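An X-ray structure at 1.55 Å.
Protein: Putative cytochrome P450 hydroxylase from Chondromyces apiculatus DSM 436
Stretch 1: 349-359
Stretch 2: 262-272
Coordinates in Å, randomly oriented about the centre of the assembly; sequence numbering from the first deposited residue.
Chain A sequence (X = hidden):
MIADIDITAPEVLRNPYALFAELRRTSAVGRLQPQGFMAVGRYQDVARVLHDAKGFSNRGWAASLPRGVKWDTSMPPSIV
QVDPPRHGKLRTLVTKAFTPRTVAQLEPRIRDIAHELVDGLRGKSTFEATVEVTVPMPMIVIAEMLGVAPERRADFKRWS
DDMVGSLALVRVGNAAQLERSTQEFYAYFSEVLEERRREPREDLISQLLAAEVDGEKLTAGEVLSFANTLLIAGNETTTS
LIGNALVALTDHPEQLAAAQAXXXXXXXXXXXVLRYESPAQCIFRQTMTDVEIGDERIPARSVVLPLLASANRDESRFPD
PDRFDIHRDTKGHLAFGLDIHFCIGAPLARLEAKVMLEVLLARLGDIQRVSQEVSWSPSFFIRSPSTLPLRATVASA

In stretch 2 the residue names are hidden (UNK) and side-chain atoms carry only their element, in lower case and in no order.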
# COMPACT_ATOMS: atom_id res chain seq x y z
N ALA A 349 -5.90 0.26 -6.25
CA ALA A 349 -4.81 -0.71 -6.21
C ALA A 349 -5.17 -1.96 -7.01
O ALA A 349 -4.35 -2.50 -7.77
CB ALA A 349 -4.54 -1.09 -4.77
N ARG A 350 -6.39 -2.47 -6.78
CA ARG A 350 -6.87 -3.71 -7.44
C ARG A 350 -6.95 -3.51 -8.95
O ARG A 350 -6.62 -4.45 -9.70
CB ARG A 350 -8.24 -4.11 -6.87
CG ARG A 350 -8.17 -4.81 -5.52
CD ARG A 350 -9.55 -5.10 -4.95
NE ARG A 350 -9.52 -6.16 -3.94
CZ ARG A 350 -10.02 -6.04 -2.72
NH1 ARG A 350 -10.69 -4.96 -2.38
NH2 ARG A 350 -9.84 -7.01 -1.84
N LEU A 351 -7.37 -2.31 -9.38
CA LEU A 351 -7.50 -1.99 -10.81
C LEU A 351 -6.13 -1.84 -11.48
O LEU A 351 -5.88 -2.39 -12.54
CB LEU A 351 -8.29 -0.69 -10.94
CG LEU A 351 -8.54 -0.23 -12.37
CD1 LEU A 351 -9.16 -1.37 -13.18
CD2 LEU A 351 -9.43 1.00 -12.37
N GLU A 352 -5.21 -1.09 -10.83
CA GLU A 352 -3.87 -0.90 -11.42
C GLU A 352 -3.20 -2.27 -11.56
O GLU A 352 -2.53 -2.55 -12.55
CB GLU A 352 -3.03 0.04 -10.53
CG GLU A 352 -3.55 1.47 -10.56
CD GLU A 352 -2.65 2.49 -9.88
OE1 GLU A 352 -1.46 2.24 -9.74
OE2 GLU A 352 -3.18 3.54 -9.49
N ALA A 353 -3.32 -3.09 -10.50
CA ALA A 353 -2.63 -4.36 -10.51
C ALA A 353 -3.25 -5.26 -11.59
O ALA A 353 -2.50 -5.95 -12.34
CB ALA A 353 -2.66 -5.01 -9.14
N LYS A 354 -4.58 -5.32 -11.62
CA LYS A 354 -5.24 -6.17 -12.67
C LYS A 354 -4.77 -5.72 -14.05
O LYS A 354 -4.34 -6.56 -14.89
CB LYS A 354 -6.75 -6.05 -12.57
CG LYS A 354 -7.52 -6.83 -13.64
CD LYS A 354 -8.93 -6.37 -13.80
CE LYS A 354 -9.00 -5.17 -14.72
NZ LYS A 354 -10.35 -4.95 -15.30
N VAL A 355 -4.86 -4.42 -14.30
CA VAL A 355 -4.57 -3.97 -15.66
C VAL A 355 -3.09 -4.20 -15.98
O VAL A 355 -2.77 -4.74 -17.02
CB VAL A 355 -5.01 -2.52 -15.90
CG1 VAL A 355 -4.44 -2.01 -17.23
CG2 VAL A 355 -6.52 -2.36 -15.87
N MET A 356 -2.17 -3.87 -15.06
CA MET A 356 -0.76 -4.00 -15.37
C MET A 356 -0.42 -5.47 -15.59
O MET A 356 0.32 -5.81 -16.51
CB MET A 356 0.12 -3.43 -14.25
CG MET A 356 1.55 -3.24 -14.62
SD MET A 356 1.77 -1.99 -15.90
CE MET A 356 2.22 -3.00 -17.31
N LEU A 357 -0.96 -6.36 -14.75
CA LEU A 357 -0.64 -7.77 -14.90
C LEU A 357 -1.30 -8.31 -16.19
O LEU A 357 -0.68 -9.12 -16.90
CB LEU A 357 -1.08 -8.54 -13.66
CG LEU A 357 -0.22 -8.29 -12.42
CD1 LEU A 357 -0.89 -8.92 -11.24
CD2 LEU A 357 1.20 -8.82 -12.59
N GLU A 358 -2.51 -7.85 -16.53
CA GLU A 358 -3.17 -8.28 -17.80
C GLU A 358 -2.27 -7.94 -19.00
O GLU A 358 -2.07 -8.75 -19.91
CB GLU A 358 -4.52 -7.61 -18.03
CG GLU A 358 -5.68 -8.27 -17.33
CD GLU A 358 -6.96 -7.44 -17.41
OE1 GLU A 358 -6.89 -6.21 -17.73
OE2 GLU A 358 -8.03 -8.00 -17.15
N VAL A 359 -1.69 -6.74 -18.98
CA VAL A 359 -0.88 -6.29 -20.10
C VAL A 359 0.46 -7.05 -20.09
O VAL A 359 0.95 -7.50 -21.14
CB VAL A 359 -0.74 -4.77 -20.06
CG1 VAL A 359 0.23 -4.25 -21.11
CG2 VAL A 359 -2.11 -4.12 -20.22
N UNK A 262 -5.08 -17.92 -19.41
CA UNK A 262 -6.41 -17.44 -19.07
C UNK A 262 -6.29 -16.16 -18.23
O UNK A 262 -6.24 -16.20 -17.00
o UNK A 262 -9.07 -17.00 -18.38
c UNK A 262 -8.62 -18.07 -17.94
o UNK A 262 -9.27 -18.81 -17.15
c UNK A 262 -7.21 -18.49 -18.31
N UNK A 263 -6.33 -15.02 -18.92
CA UNK A 263 -6.21 -13.72 -18.28
C UNK A 263 -7.37 -13.41 -17.33
O UNK A 263 -7.22 -12.56 -16.47
c UNK A 263 -4.80 -11.71 -21.30
c UNK A 263 -6.10 -12.67 -19.39
c UNK A 263 -4.82 -12.77 -20.21
c UNK A 263 -3.58 -12.64 -19.33
N UNK A 264 -8.51 -14.12 -17.42
CA UNK A 264 -9.62 -13.91 -16.48
C UNK A 264 -9.23 -14.33 -15.05
O UNK A 264 -9.92 -13.99 -14.16
o UNK A 264 -10.59 -16.03 -16.98
c UNK A 264 -10.87 -14.64 -16.90
N UNK A 265 -8.12 -15.04 -14.89
CA UNK A 265 -7.59 -15.43 -13.56
C UNK A 265 -6.96 -14.23 -12.81
O UNK A 265 -6.72 -14.30 -11.60
c UNK A 265 -7.12 -17.91 -14.11
c UNK A 265 -6.54 -16.53 -13.78
c UNK A 265 -5.98 -18.90 -14.34
c UNK A 265 -8.05 -18.35 -13.01
N UNK A 266 -6.63 -13.15 -13.53
CA UNK A 266 -5.78 -12.11 -12.94
C UNK A 266 -6.40 -11.53 -11.66
O UNK A 266 -5.64 -11.33 -10.70
c UNK A 266 -4.88 -9.75 -13.31
c UNK A 266 -4.43 -11.57 -14.99
c UNK A 266 -5.42 -11.02 -13.98
N UNK A 267 -7.71 -11.24 -11.55
CA UNK A 267 -8.25 -10.71 -10.29
C UNK A 267 -7.97 -11.66 -9.12
O UNK A 267 -7.65 -11.20 -8.00
c UNK A 267 -9.74 -10.46 -10.53
c UNK A 267 -9.79 -10.32 -12.06
c UNK A 267 -8.70 -11.20 -12.64
N UNK A 268 -8.01 -12.97 -9.39
CA UNK A 268 -7.75 -13.95 -8.36
C UNK A 268 -6.26 -13.98 -8.00
O UNK A 268 -5.92 -14.25 -6.84
c UNK A 268 -8.22 -15.31 -8.79
N UNK A 269 -5.40 -13.80 -8.99
CA UNK A 269 -3.99 -13.72 -8.78
C UNK A 269 -3.76 -12.56 -7.80
O UNK A 269 -3.05 -12.73 -6.79
c UNK A 269 -3.39 -14.73 -11.05
c UNK A 269 -3.20 -13.54 -10.09
c UNK A 269 -1.72 -13.32 -9.83
N UNK A 270 -4.38 -11.42 -8.09
CA UNK A 270 -4.15 -10.23 -7.29
C UNK A 270 -4.58 -10.49 -5.84
O UNK A 270 -3.89 -10.07 -4.89
c UNK A 270 -4.83 -9.00 -7.91
c UNK A 270 -4.84 -7.82 -6.96
c UNK A 270 -4.17 -8.61 -9.22
N UNK A 271 -5.75 -11.09 -5.63
CA UNK A 271 -6.22 -11.37 -4.26
C UNK A 271 -5.26 -12.34 -3.57
O UNK A 271 -4.97 -12.16 -2.40
c UNK A 271 -7.64 -11.91 -4.22
o UNK A 271 -8.88 -9.58 -2.73
o UNK A 271 -8.31 -8.60 -4.61
c UNK A 271 -8.68 -10.92 -4.68
c UNK A 271 -8.61 -9.60 -3.94
N UNK A 272 -4.75 -13.35 -4.27
CA UNK A 272 -3.88 -14.32 -3.60
C UNK A 272 -2.51 -13.69 -3.31
O UNK A 272 -1.93 -14.07 -2.30
c UNK A 272 -3.82 -15.66 -4.32
c UNK A 272 -2.83 -16.67 -3.76
o UNK A 272 -2.53 -18.27 -2.00
o UNK A 272 -4.01 -16.60 -1.67
c UNK A 272 -3.12 -17.20 -2.36
O HOH W 1 -8.46 -10.20 -15.89

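Position 262 carries two side-chain carbons, the second bearing two oxygens, and no atom of it reaches stretch 1. A carboxylate one carbon beyond CB identifies Asp-262, the first residue after a helix to leave helical phi/psi.

Position 263 has four carbons forked at the second, with CA-to-CB directed toward stretch 1; one terminal methyl lies near the backbone of Glu-358. This is Leu-263, and its CD2 stands 4.2 Å from Glu-358 O. Position 264 has one carbon and one oxygen, pointing away from stretch 1: Ser-264. Its N donates to Asp-262 OD1 at 3.1 Å, although the placement of that oxygen is less sure.

Position 265 again shows four carbons forked at the second, but out of reach of stretch 1. It is Leu-265, whose N donates to Asp-262 O at 3.1 Å, from the 3-10 segment back to the residue before it.

At 266, one carbon carries two more, a beta-branched group packed against three residues of stretch 1. Without oxygen or a further carbon, it is Val-266. CG1 lies 3.6 Å from Lys-354 O and 4.0 Å from Leu-357 CB, while CG2 approaches Glu-358 CG at 4.2 Å.

Position 267 has three carbons closing a ring onto the backbone N, which defines Pro-267. Its CG is 4.4 Å from Lys-354 CD. The single side-chain carbon at 268 makes it Ala-268, out of reach.

Position 269 has one carbon carrying two, toward stretch 1 but outside contact range: Val-269, whose CG1 stays 4.7 Å from Leu-357 CD1. Position 270 also has one carbon carrying two, with a methyl against Ala-353 and Leu-357: Val-270. Its CG2 is 3.9 Å from both Ala-353 CB and Leu-357 CD1.

Position 271 has three carbons, the third with two oxygens, both within hydrogen-bonding distance of the Arg-350 guanidinium. This is Glu-271. Position 272 has the same composition but is out of reach: Glu-272.

The helices cross at 122°, with axes 9.2 Å apart at closest approach. Val-270 packs on Ala-353 and Leu-357, and Val-266, one turn earlier, on Leu-357, forming the apolar centre. Near one end, Arg-350 NE donates to Glu-271 OE2 (2.8 Å, 179°) and Arg-350 NH2 to Glu-271 OE1 (2.9 Å, 163°), a two-pronged salt bridge with nearly straight bonds. Toward the other end, water 1 donates to Leu-263 O (2.7 Å from its O) and to Glu-358 OE2 (2.6 Å), linking the 3-10 segment to the helix. Together the stretches bury 459 Å².

Stretch 2, residues 262-272: DLSLVPAVVEE
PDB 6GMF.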